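Local coordinates for protein Baccell_00856 (Bacteroides cellulosilyticus DSM 14838, PDB 5MVH) that is a beta-propeller glycoside hydrolase of a gut Bacteroides, probably acting as a rhamnosidase that hydrolyses rhamnosidic bonds, at residues A[299-302]-A[307-310]. Residues are numbered along the deposited sequence; the frame is centred on the assembly and turned at random.
Sequences IVWH and WHNR
The indole of Trp-301 lies across His-308, its six-membered ring centred over the methylene: His-308 CB is 3.4 Å from that ring centroid, almost on the normal. The two residues form a hydrogen-bonded pair of the antiparallel hairpin made by strands 296-302 and 307-311, the third and outermost strands of a four-stranded beta-propeller blade. The same ring and the His-308 imidazole make an offset stack, planes 29° apart, with His-308 CD2 slipped toward the pyrrole side, 3.6 Å from Trp-301 NE1. The indole reaches across because its CG sits between backbone N and carbonyl carbon (chi1 78°), swinging the ring toward the neighbouring strand; it is broad enough to meet Arg-310 too, whose CG lies at its edge, 3.5 Å from Trp-301 CH2. Bent at chi2, the arginine then turns back so that NH1 donates to the carbonyl oxygen of Asn-309. A long flexible chain suits this exposed position on the outermost strand, giving methylenes to the tryptophan while the guanidinium keeps a hydrogen bond to the backbone. Histidine at 308 offers a flat ring for the stack and a nitrogen, NE2, for Asp-303 in the connecting turn, which helps fix its rotation. Tyr-282 of the next strand inward lies nearly parallel to Trp-301, continuing the aromatic layer.

On the opposite face His-302 and Trp-307, a non-hydrogen-bonded pair, meet edge-to-face: His-302 CD2 points onto the pyrrole part of the indole, planes 68° apart, while His-302 CB lies over the benzo ring. Trp-307 thus spans His-302 with its face, yet keeps an N-H for Glu-256 OE2. Compact, branched Val-300 packs beside this indole, and both rest on Ala-258 of the adjacent blade. Four backbone hydrogen bonds close the ladder; the shortest joins His-308 N to Trp-301 O at 2.7 Å.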
ATOM      1  N   ILE A 299       9.007 -12.831  -3.382  1.00 12.54           N
ATOM      2  CA  ILE A 299       7.573 -13.061  -3.189  1.00 13.50           C
ATOM      3  C   ILE A 299       7.423 -14.108  -2.087  1.00 12.95           C
ATOM      4  O   ILE A 299       8.161 -15.108  -2.086  1.00 12.77           O
ATOM      5  CB  ILE A 299       6.871 -13.480  -4.506  1.00 14.43           C
ATOM      6  CG1 ILE A 299       5.370 -13.585  -4.297  1.00 15.45           C
ATOM      7  CG2 ILE A 299       7.446 -14.781  -5.089  1.00 13.97           C
ATOM      8  CD1 ILE A 299       4.585 -13.406  -5.578  1.00 16.54           C
ATOM      9  N   VAL A 300       6.526 -13.856  -1.131  1.00 12.92           N
ATOM     10  CA  VAL A 300       6.309 -14.756   0.026  1.00 12.61           C
ATOM     11  C   VAL A 300       4.818 -15.047   0.047  1.00 12.64           C
ATOM     12  O   VAL A 300       4.004 -14.117   0.056  1.00 12.17           O
ATOM     13  CB  VAL A 300       6.832 -14.117   1.333  1.00 12.42           C
ATOM     14  CG1 VAL A 300       6.544 -14.996   2.579  1.00 12.39           C
ATOM     15  CG2 VAL A 300       8.317 -13.828   1.201  1.00 12.54           C
ATOM     16  N   TRP A 301       4.424 -16.318  -0.005  1.00 12.50           N
ATOM     17  CA  TRP A 301       3.002 -16.628  -0.119  1.00 12.50           C
ATOM     18  C   TRP A 301       2.653 -17.941   0.547  1.00 12.96           C
ATOM     19  O   TRP A 301       3.526 -18.770   0.737  1.00 11.99           O
ATOM     20  CB  TRP A 301       2.547 -16.652  -1.574  1.00 13.29           C
ATOM     21  CG  TRP A 301       2.876 -17.894  -2.399  1.00 13.67           C
ATOM     22  CD1 TRP A 301       1.997 -18.905  -2.750  1.00 14.21           C
ATOM     23  CD2 TRP A 301       4.120 -18.211  -3.040  1.00 14.20           C
ATOM     24  NE1 TRP A 301       2.632 -19.835  -3.538  1.00 14.46           N
ATOM     25  CE2 TRP A 301       3.939 -19.442  -3.721  1.00 14.73           C
ATOM     26  CE3 TRP A 301       5.386 -17.597  -3.077  1.00 14.39           C
ATOM     27  CZ2 TRP A 301       4.980 -20.065  -4.444  1.00 14.47           C
ATOM     28  CZ3 TRP A 301       6.421 -18.220  -3.791  1.00 14.24           C
ATOM     29  CH2 TRP A 301       6.203 -19.446  -4.467  1.00 14.26           C
ATOM     30  N   HIS A 302       1.383 -18.064   0.915  1.00 12.52           N
ATOM     31  CA  HIS A 302       0.851 -19.285   1.533  1.00 13.14           C
ATOM     32  C   HIS A 302      -0.158 -19.823   0.558  1.00 14.12           C
ATOM     33  O   HIS A 302      -1.059 -19.092   0.115  1.00 15.20           O
ATOM     34  CB  HIS A 302       0.176 -18.989   2.860  1.00 12.54           C
ATOM     35  CG  HIS A 302      -0.124 -20.201   3.678  1.00 11.91           C
ATOM     36  ND1 HIS A 302      -1.313 -20.891   3.595  1.00 12.01           N
ATOM     37  CD2 HIS A 302       0.613 -20.838   4.613  1.00 11.83           C
ATOM     38  CE1 HIS A 302      -1.305 -21.883   4.463  1.00 12.11           C
ATOM     39  NE2 HIS A 302      -0.148 -21.869   5.097  1.00 11.53           N
ATOM     40  N   TRP A 307       3.833 -22.152   3.606  1.00 12.57           N
ATOM     41  CA  TRP A 307       4.513 -20.920   3.201  1.00 12.46           C
ATOM     42  C   TRP A 307       5.597 -21.197   2.178  1.00 12.60           C
ATOM     43  O   TRP A 307       6.311 -22.193   2.275  1.00 12.52           O
ATOM     44  CB  TRP A 307       5.127 -20.224   4.417  1.00 12.19           C
ATOM     45  CG  TRP A 307       4.099 -19.562   5.269  1.00 12.12           C
ATOM     46  CD1 TRP A 307       3.611 -19.992   6.465  1.00 12.39           C
ATOM     47  CD2 TRP A 307       3.399 -18.358   4.960  1.00 12.11           C
ATOM     48  NE1 TRP A 307       2.675 -19.123   6.938  1.00 12.70           N
ATOM     49  CE2 TRP A 307       2.513 -18.107   6.030  1.00 12.04           C
ATOM     50  CE3 TRP A 307       3.470 -17.442   3.902  1.00 12.00           C
ATOM     51  CZ2 TRP A 307       1.685 -16.987   6.068  1.00 12.66           C
ATOM     52  CZ3 TRP A 307       2.629 -16.319   3.928  1.00 12.05           C
ATOM     53  CH2 TRP A 307       1.764 -16.096   4.990  1.00 12.12           C
ATOM     54  N   HIS A 308       5.751 -20.288   1.229  1.00 12.71           N
ATOM     55  CA  HIS A 308       6.837 -20.345   0.277  1.00 13.56           C
ATOM     56  C   HIS A 308       7.514 -18.977   0.197  1.00 13.18           C
ATOM     57  O   HIS A 308       6.860 -17.957   0.377  1.00 11.36           O
ATOM     58  CB  HIS A 308       6.361 -20.684  -1.133  1.00 14.39           C
ATOM     59  CG  HIS A 308       5.554 -21.946  -1.245  1.00 14.83           C
ATOM     60  ND1 HIS A 308       6.122 -23.199  -1.377  1.00 16.37           N
ATOM     61  CD2 HIS A 308       4.218 -22.137  -1.259  1.00 15.27           C
ATOM     62  CE1 HIS A 308       5.161 -24.100  -1.472  1.00 15.62           C
ATOM     63  NE2 HIS A 308       3.996 -23.479  -1.391  1.00 15.45           N
ATOM     64  N   ASN A 309       8.809 -18.970  -0.108  1.00 13.25           N
ATOM     65  CA  ASN A 309       9.467 -17.726  -0.553  1.00 14.45           C
ATOM     66  C   ASN A 309      10.325 -17.999  -1.774  1.00 14.35           C
ATOM     67  O   ASN A 309      10.949 -19.068  -1.882  1.00 14.64           O
ATOM     68  CB  ASN A 309      10.275 -17.031   0.565  1.00 15.14           C
ATOM     69  CG  ASN A 309      11.503 -17.806   0.999  1.00 15.90           C
ATOM     70  OD1 ASN A 309      11.408 -18.818   1.717  1.00 17.45           O
ATOM     71  ND2 ASN A 309      12.663 -17.339   0.582  1.00 15.38           N
ATOM     72  N   ARG A 310      10.324 -17.062  -2.716  1.00 14.71           N
ATOM     73  CA  ARG A 310      11.117 -17.181  -3.944  1.00 16.55           C
ATOM     74  C   ARG A 310      11.704 -15.846  -4.352  1.00 15.34           C
ATOM     75  O   ARG A 310      11.097 -14.780  -4.148  1.00 13.20           O
ATOM     76  CB  ARG A 310      10.288 -17.688  -5.131  1.00 18.73           C
ATOM     77  CG  ARG A 310       9.689 -19.067  -4.968  1.00 21.32           C
ATOM     78  CD  ARG A 310      10.710 -20.187  -5.131  1.00 24.04           C
ATOM     79  NE  ARG A 310      10.068 -21.493  -4.951  1.00 26.45           N
ATOM     80  CZ  ARG A 310       9.757 -22.048  -3.777  1.00 27.92           C
ATOM     81  NH1 ARG A 310      10.015 -21.428  -2.637  1.00 28.42           N
ATOM     82  NH2 ARG A 310       9.159 -23.244  -3.738  1.00 30.15           N
TER